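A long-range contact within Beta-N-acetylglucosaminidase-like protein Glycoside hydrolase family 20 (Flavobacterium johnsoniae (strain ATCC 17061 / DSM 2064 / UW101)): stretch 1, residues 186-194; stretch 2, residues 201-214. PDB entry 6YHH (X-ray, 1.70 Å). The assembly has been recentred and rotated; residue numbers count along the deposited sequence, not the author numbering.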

ATOM      1  N   GLN A 186      14.681 -19.841   4.437  1.00  7.94           N
ATOM      2  CA  GLN A 186      13.567 -19.654   3.523  1.00  8.14           C
ATOM      3  C   GLN A 186      13.888 -18.692   2.362  1.00  8.26           C
ATOM      4  O   GLN A 186      12.983 -18.344   1.589  1.00  7.85           O
ATOM      5  CB  GLN A 186      12.353 -19.140   4.319  1.00  8.04           C
ATOM      6  CG  GLN A 186      11.823 -20.126   5.311  1.00  8.14           C
ATOM      7  CD  GLN A 186      12.587 -20.216   6.628  1.00  7.22           C
ATOM      8  OE1 GLN A 186      13.512 -19.466   6.900  1.00  7.19           O
ATOM      9  NE2 GLN A 186      12.222 -21.176   7.421  1.00  7.45           N
ATOM     10  N   GLY A 187      15.151 -18.190   2.312  1.00  7.92           N
ATOM     11  CA  GLY A 187      15.546 -17.361   1.198  1.00  9.40           C
ATOM     12  C   GLY A 187      16.629 -16.366   1.521  1.00  7.70           C
ATOM     13  O   GLY A 187      16.740 -15.920   2.622  1.00  8.25           O
ATOM     14  N   TRP A 188      17.441 -16.101   0.492  1.00  8.01           N
ATOM     15  CA  TRP A 188      18.504 -15.109   0.438  1.00  8.04           C
ATOM     16  C   TRP A 188      18.048 -13.880  -0.319  1.00  8.20           C
ATOM     17  O   TRP A 188      17.553 -14.022  -1.473  1.00  9.33           O
ATOM     18  CB  TRP A 188      19.727 -15.726  -0.335  1.00  8.31           C
ATOM     19  CG  TRP A 188      20.811 -14.779  -0.568  1.00  8.51           C
ATOM     20  CD1 TRP A 188      20.856 -13.857  -1.532  1.00  8.71           C
ATOM     21  CD2 TRP A 188      22.029 -14.620   0.183  1.00  8.97           C
ATOM     22  NE1 TRP A 188      21.970 -13.101  -1.417  1.00  8.61           N
ATOM     23  CE2 TRP A 188      22.715 -13.552  -0.379  1.00  8.73           C
ATOM     24  CE3 TRP A 188      22.573 -15.264   1.292  1.00  8.66           C
ATOM     25  CZ2 TRP A 188      23.949 -13.100   0.138  1.00  9.60           C
ATOM     26  CZ3 TRP A 188      23.766 -14.851   1.785  1.00  9.23           C
ATOM     27  CH2 TRP A 188      24.431 -13.755   1.231  1.00  9.78           C
ATOM     28  N   ARG A 189      18.143 -12.701   0.289  1.00  7.74           N
ATOM     29  CA  ARG A 189      17.529 -11.509  -0.252  1.00  7.89           C
ATOM     30  C   ARG A 189      18.420 -10.363  -0.751  1.00  8.89           C
ATOM     31  O   ARG A 189      17.881  -9.263  -0.985  1.00  9.34           O
ATOM     32  CB  ARG A 189      16.597 -10.907   0.798  1.00  7.32           C
ATOM     33  CG  ARG A 189      15.533 -11.890   1.299  1.00  7.64           C
ATOM     34  CD  ARG A 189      14.687 -12.501   0.170  1.00  7.52           C
ATOM     35  NE  ARG A 189      13.639 -13.366   0.705  1.00  7.64           N
ATOM     36  CZ  ARG A 189      13.115 -14.404   0.046  1.00  8.50           C
ATOM     37  NH1 ARG A 189      13.540 -14.732  -1.172  1.00  9.24           N
ATOM     38  NH2 ARG A 189      12.197 -15.135   0.582  1.00  8.21           N
ATOM     39  N   ILE A 190      19.722 -10.594  -0.962  1.00  9.65           N
ATOM     40  CA  ILE A 190      20.665  -9.554  -1.367  1.00  9.81           C
ATOM     41  C   ILE A 190      21.155  -9.817  -2.796  1.00 10.71           C
ATOM     42  O   ILE A 190      21.776 -10.878  -3.044  1.00 11.55           O
ATOM     43  CB  ILE A 190      21.882  -9.513  -0.424  1.00  9.60           C
ATOM     44  CG1 ILE A 190      21.422  -9.323   1.058  1.00 10.15           C
ATOM     45  CG2 ILE A 190      22.774  -8.329  -0.867  1.00 10.23           C
ATOM     46  CD1 ILE A 190      22.481  -9.713   2.055  1.00 10.40           C
ATOM     47  N   GLU A 191      20.903  -8.932  -3.737  1.00 10.16           N
ATOM     48  CA  GLU A 191      21.485  -9.104  -4.996  1.00 11.29           C
ATOM     49  C   GLU A 191      23.011  -9.172  -4.845  1.00 12.11           C
ATOM     50  O   GLU A 191      23.682  -8.246  -4.341  1.00 12.15           O
ATOM     51  CB  GLU A 191      21.121  -7.977  -5.958  1.00 12.32           C
ATOM     52  CG  GLU A 191      21.767  -8.086  -7.357  1.00 12.70           C
ATOM     53  CD  GLU A 191      21.441  -6.840  -8.167  1.00 15.35           C
ATOM     54  OE1 GLU A 191      21.644  -5.718  -7.752  1.00 12.82           O
ATOM     55  OE2 GLU A 191      21.019  -7.049  -9.278  1.00 22.08           O
ATOM     56  N   THR A 192      23.536 -10.249  -5.409  1.00 14.20           N
ATOM     57  CA  THR A 192      24.972 -10.481  -5.389  1.00 14.15           C
ATOM     58  C   THR A 192      25.384 -10.814  -6.820  1.00 15.90           C
ATOM     59  O   THR A 192      25.132 -11.888  -7.324  1.00 17.48           O
ATOM     60  CB  THR A 192      25.383 -11.666  -4.414  1.00 14.85           C
ATOM     61  OG1 THR A 192      24.523 -12.800  -4.608  1.00 17.98           O
ATOM     62  CG2 THR A 192      25.213 -11.279  -2.993  1.00 19.56           C
ATOM     63  N   LYS A 193      26.053  -9.876  -7.444  1.00 18.48           N
ATOM     64  CA  LYS A 193      26.495 -10.043  -8.849  1.00 22.87           C
ATOM     65  C   LYS A 193      27.688 -10.971  -9.029  1.00 24.23           C
ATOM     66  O   LYS A 193      27.834 -11.618 -10.098  1.00 31.06           O
ATOM     67  CB  LYS A 193      26.763  -8.623  -9.455  1.00 24.53           C
ATOM     68  CG  LYS A 193      25.500  -7.809  -9.641  1.00 28.31           C
ATOM     69  CD  LYS A 193      25.753  -6.340 -10.073  1.00 31.33           C
ATOM     70  N   LYS A 194      28.467 -11.117  -7.994  1.00 20.14           N
ATOM     71  CA  LYS A 194      29.619 -11.993  -7.980  1.00 25.39           C
ATOM     72  C   LYS A 194      29.370 -13.387  -7.458  1.00 19.21           C
ATOM     73  O   LYS A 194      30.220 -14.242  -7.608  1.00 17.39           O
ATOM     74  CB  LYS A 194      30.708 -11.440  -7.103  1.00 24.73           C
ATOM     75  N   LEU A 201      19.204 -19.531  -7.337  1.00 11.05           N
ATOM     76  CA  LEU A 201      18.828 -20.794  -6.716  1.00 12.07           C
ATOM     77  C   LEU A 201      18.231 -20.647  -5.313  1.00 12.07           C
ATOM     78  O   LEU A 201      17.638 -21.590  -4.832  1.00 13.51           O
ATOM     79  CB  LEU A 201      20.034 -21.725  -6.628  1.00 12.81           C
ATOM     80  CG  LEU A 201      20.657 -22.122  -7.987  1.00 12.79           C
ATOM     81  CD1 LEU A 201      21.829 -23.018  -7.731  1.00 14.51           C
ATOM     82  CD2 LEU A 201      19.623 -22.761  -8.914  1.00 15.97           C
ATOM     83  N   ALA A 202      18.455 -19.516  -4.661  1.00 10.59           N
ATOM     84  CA  ALA A 202      18.117 -19.406  -3.219  1.00 10.74           C
ATOM     85  C   ALA A 202      17.175 -18.239  -2.914  1.00 10.09           C
ATOM     86  O   ALA A 202      17.108 -17.827  -1.726  1.00  9.96           O
ATOM     87  CB  ALA A 202      19.406 -19.316  -2.377  1.00 11.53           C
ATOM     88  N   SER A 203      16.526 -17.654  -3.913  1.00  9.91           N
ATOM     89  CA  SER A 203      15.662 -16.476  -3.686  1.00  9.87           C
ATOM     90  C   SER A 203      14.212 -16.553  -4.198  1.00 10.58           C
ATOM     91  O   SER A 203      13.414 -15.697  -3.845  1.00 10.54           O
ATOM     92  CB  SER A 203      16.236 -15.177  -4.283  1.00  9.28           C
ATOM     93  OG  SER A 203      16.063 -15.152  -5.690  1.00 10.16           O
ATOM     94  N   ASP A 204      13.908 -17.484  -5.095  1.00 10.12           N
ATOM     95  CA  ASP A 204      12.612 -17.535  -5.825  1.00 12.31           C
ATOM     96  C   ASP A 204      12.374 -16.236  -6.598  1.00 11.43           C
ATOM     97  O   ASP A 204      11.250 -15.883  -6.950  1.00 12.57           O
ATOM     98  CB  ASP A 204      11.415 -17.774  -4.873  1.00 13.10           C
ATOM     99  CG  ASP A 204      11.470 -19.082  -4.154  1.00 13.94           C
ATOM    100  OD1 ASP A 204      11.686 -20.131  -4.802  1.00 13.28           O
ATOM    101  OD2 ASP A 204      11.261 -19.057  -2.897  1.00 16.17           O
ATOM    102  N   GLY A 205      13.442 -15.533  -6.909  1.00 10.27           N
ATOM    103  CA  GLY A 205      13.307 -14.218  -7.583  1.00 10.81           C
ATOM    104  C   GLY A 205      12.918 -13.049  -6.746  1.00 10.38           C
ATOM    105  O   GLY A 205      12.673 -11.981  -7.313  1.00 12.03           O
ATOM    106  N   LEU A 206      12.905 -13.252  -5.420  1.00  9.43           N
ATOM    107  CA  LEU A 206      12.425 -12.232  -4.453  1.00 10.09           C
ATOM    108  C   LEU A 206      13.668 -11.749  -3.691  1.00  9.79           C
ATOM    109  O   LEU A 206      14.270 -12.515  -2.922  1.00  8.39           O
ATOM    110  CB  LEU A 206      11.427 -12.889  -3.512  1.00 11.72           C
ATOM    111  CG  LEU A 206      10.141 -13.376  -4.110  1.00 13.03           C
ATOM    112  CD1 LEU A 206       9.317 -14.122  -3.087  1.00 15.84           C
ATOM    113  CD2 LEU A 206       9.367 -12.226  -4.703  1.00 15.85           C
ATOM    114  N   TYR A 207      14.099 -10.498  -3.951  1.00 10.13           N
ATOM    115  CA  TYR A 207      15.307  -9.958  -3.395  1.00  9.50           C
ATOM    116  C   TYR A 207      15.376  -8.461  -3.620  1.00  9.24           C
ATOM    117  O   TYR A 207      14.652  -7.925  -4.456  1.00  9.27           O
ATOM    118  CB  TYR A 207      16.618 -10.651  -3.948  1.00 11.36           C
ATOM    119  CG  TYR A 207      16.792 -10.457  -5.454  1.00 12.37           C
ATOM    120  CD1 TYR A 207      16.149 -11.327  -6.353  1.00 13.49           C
ATOM    121  CD2 TYR A 207      17.562  -9.467  -5.956  1.00 13.36           C
ATOM    122  CE1 TYR A 207      16.248 -11.142  -7.720  1.00 15.68           C
ATOM    123  CE2 TYR A 207      17.679  -9.284  -7.339  1.00 15.06           C
ATOM    124  CZ  TYR A 207      17.053 -10.127  -8.189  1.00 16.30           C
ATOM    125  OH  TYR A 207      17.211  -9.963  -9.544  1.00 16.82           O
ATOM    126  N   TYR A 208      16.227  -7.831  -2.833  1.00  8.45           N
ATOM    127  CA  TYR A 208      16.516  -6.411  -3.009  1.00  8.60           C
ATOM    128  C   TYR A 208      17.737  -6.244  -3.910  1.00  8.90           C
ATOM    129  O   TYR A 208      18.763  -6.921  -3.719  1.00 10.27           O
ATOM    130  CB  TYR A 208      16.852  -5.749  -1.743  1.00  8.80           C
ATOM    131  CG  TYR A 208      15.790  -5.976  -0.657  1.00  8.38           C
ATOM    132  CD1 TYR A 208      14.594  -5.292  -0.691  1.00  8.37           C
ATOM    133  CD2 TYR A 208      16.032  -6.843   0.399  1.00  8.77           C
ATOM    134  CE1 TYR A 208      13.624  -5.543   0.297  1.00  8.05           C
ATOM    135  CE2 TYR A 208      15.095  -7.037   1.406  1.00  8.13           C
ATOM    136  CZ  TYR A 208      13.925  -6.343   1.353  1.00  7.86           C
ATOM    137  OH  TYR A 208      12.994  -6.575   2.382  1.00  7.75           O
ATOM    138  N   THR A 209      17.603  -5.381  -4.912  1.00  8.85           N
ATOM    139  CA  THR A 209      18.788  -5.080  -5.723  1.00  8.90           C
ATOM    140  C   THR A 209      19.775  -4.270  -4.913  1.00  8.80           C
ATOM    141  O   THR A 209      19.449  -3.635  -3.937  1.00  9.46           O
ATOM    142  CB  THR A 209      18.462  -4.342  -7.033  1.00  8.45           C
ATOM    143  OG1 THR A 209      18.079  -2.974  -6.742  1.00  8.77           O
ATOM    144  CG2 THR A 209      17.410  -5.004  -7.804  1.00  9.63           C
ATOM    145  N   GLN A 210      21.021  -4.211  -5.382  1.00  9.57           N
ATOM    146  CA  GLN A 210      22.068  -3.367  -4.716  1.00 10.90           C
ATOM    147  C   GLN A 210      21.658  -1.894  -4.711  1.00 10.59           C
ATOM    148  O   GLN A 210      21.840  -1.200  -3.745  1.00 11.80           O
ATOM    149  CB  GLN A 210      23.468  -3.587  -5.338  1.00 11.54           C
ATOM    150  CG  GLN A 210      23.863  -5.053  -5.240  1.00 13.24           C
ATOM    151  CD  GLN A 210      25.319  -5.304  -5.532  1.00 15.24           C
ATOM    152  OE1 GLN A 210      26.028  -4.414  -6.005  1.00 16.31           O
ATOM    153  NE2 GLN A 210      25.793  -6.487  -5.172  1.00 16.23           N
ATOM    154  N   GLU A 211      21.070  -1.427  -5.842  1.00 10.57           N
ATOM    155  CA  GLU A 211      20.690  -0.055  -5.954  1.00 10.75           C
ATOM    156  C   GLU A 211      19.507   0.192  -4.961  1.00 10.29           C
ATOM    157  O   GLU A 211      19.496   1.241  -4.321  1.00 10.25           O
ATOM    158  CB  GLU A 211      20.244   0.316  -7.344  1.00 12.34           C
ATOM    159  CG  GLU A 211      19.633   1.714  -7.426  1.00 13.23           C
ATOM    160  CD  GLU A 211      18.946   1.937  -8.809  1.00 15.22           C
ATOM    161  OE1 GLU A 211      17.691   1.654  -8.876  1.00 16.05           O
ATOM    162  OE2 GLU A 211      19.721   2.358  -9.703  1.00 16.67           O
ATOM    163  N   GLU A 212      18.571  -0.768  -4.867  1.00  9.97           N
ATOM    164  CA  GLU A 212      17.500  -0.625  -3.895  1.00  9.66           C
ATOM    165  C   GLU A 212      18.037  -0.533  -2.486  1.00 10.16           C
ATOM    166  O   GLU A 212      17.619   0.322  -1.702  1.00 11.15           O
ATOM    167  CB  GLU A 212      16.481  -1.773  -4.044  1.00 10.27           C
ATOM    168  CG  GLU A 212      15.580  -1.629  -5.270  1.00  9.63           C
ATOM    169  CD  GLU A 212      14.818  -2.900  -5.607  1.00  9.70           C
ATOM    170  OE1 GLU A 212      15.100  -3.947  -4.969  1.00 10.24           O
ATOM    171  OE2 GLU A 212      13.964  -2.860  -6.513  1.00 11.32           O
ATOM    172  N   ILE A 213      19.002  -1.366  -2.163  1.00  9.91           N
ATOM    173  CA  ILE A 213      19.603  -1.319  -0.837  1.00  9.43           C
ATOM    174  C   ILE A 213      20.254   0.050  -0.603  1.00 10.99           C
ATOM    175  O   ILE A 213      20.072   0.660   0.441  1.00 12.24           O
ATOM    176  CB  ILE A 213      20.599  -2.473  -0.682  1.00  9.40           C
ATOM    177  CG1 ILE A 213      19.892  -3.810  -0.627  1.00  9.24           C
ATOM    178  CG2 ILE A 213      21.519  -2.279   0.506  1.00 10.13           C
ATOM    179  CD1 ILE A 213      20.776  -5.021  -0.729  1.00 10.50           C
ATOM    180  N   ARG A 214      21.080   0.528  -1.537  1.00  9.58           N
ATOM    181  CA  ARG A 214      21.688   1.836  -1.380  1.00 10.53           C
ATOM    182  C   ARG A 214      20.656   2.913  -1.218  1.00 11.22           C
ATOM    183  O   ARG A 214      20.837   3.845  -0.392  1.00 11.48           O
ATOM    184  CB  ARG A 214      22.625   2.169  -2.567  1.00 11.81           C
ATOM    185  CG  ARG A 214      23.838   1.293  -2.691  1.00 13.97           C
ATOM    186  CD  ARG A 214      24.729   1.859  -3.830  1.00 17.54           C
ATOM    187  NE  ARG A 214      25.742   0.860  -4.203  1.00 20.60           N
ATOM    188  CZ  ARG A 214      25.663   0.061  -5.275  1.00 22.88           C
ATOM    189  NH1 ARG A 214      24.670   0.167  -6.196  1.00 25.27           N
ATOM    190  NH2 ARG A 214      26.607  -0.853  -5.452  1.00 25.30           N
TER
HETATM  191  O   HOH W   1      12.625 -17.462  -1.132  1.00 10.90           O
HETATM  192  O   HOH W   2      21.459  -3.001  -8.429  1.00 12.32           O

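Stretch 1 enters the contact at Gly187, whose CA lies 3.3 Å from Ala202 O in a CA-H...O contact. Glycine suits this place twice over: at its backbone angles a CB would be jammed against the carbonyl oxygen of Gln186, and it would also fall 2.6 Å from Arg189 NH2.

At Trp188 the backbone makes the first conventional bond, N donating to Ala202 O over 2.8 Å and almost straight at 173°. Beside this bond the two side chains pack, Trp188 CB and Ala202 CB 4.1 Å apart. The indole then leads away from stretch 2, and its NE1 donates to Ile190 O (2.8 Å), tying the ring to the backbone two residues on. Trp188 O pays a price: it is buried, with Ser203 CB 3.3 Å away, and finds no hydrogen-bonding partner.

Arg189 has the largest covered area in the contact. Its CA-to-CB bond points sideways, but the long side chain brings the guanidinium to the type I' turn running from Ser203 to Leu206. There NH1 donates to Leu206 O (2.9 Å) and, in a weak bond bent to 119°, to Ser203 O (2.8 Å), which lies at the guanidinium edge. NH1 thus holds the carbonyls at both ends of the turn, the Ser203 one weakly. Ser203 O also accepts the turn's own bond from Leu206 N (3.0 Å). Gly205 suits the turn because its positive phi would press a CB against the preceding carbonyl. Water 1 extends the network, accepting from Arg189 NH1 (2.9 Å) and lying 2.7 Å from Asp204 OD2.

Ile190 forms a single beta bridge with Tyr208, made by its neighbours' backbones: Tyr208 N donates to Arg189 O and Glu191 N donates to Tyr208 O, each over 2.9 Å. The isoleucine side chain starts away from stretch 2, yet its CG2 meets Ile213 CD1 at 3.9 Å, an apolar contact that suits two buried branched side chains.

Glu191 points toward stretch 2 and, extended with chi1 and chi2 both t, reaches the start of the helix. Its OE1 accepts from Gln210 N (2.9 Å, 178°), satisfying a backbone amide in the helix's first turn, and also accepts from water 2 (2.8 Å), which in turn accepts from Glu211 N (3.1 Å). Thr209 caps the same helix, its OG1 accepting from Glu212 N over 2.9 Å. Gln210 donates a second time, from its side-chain NE2 to Glu191 O (2.9 Å), so Glu191 accepts with both side chain and backbone.

Beyond this point the contact fades, with Thr192 and Lys193 only brushing Gln210.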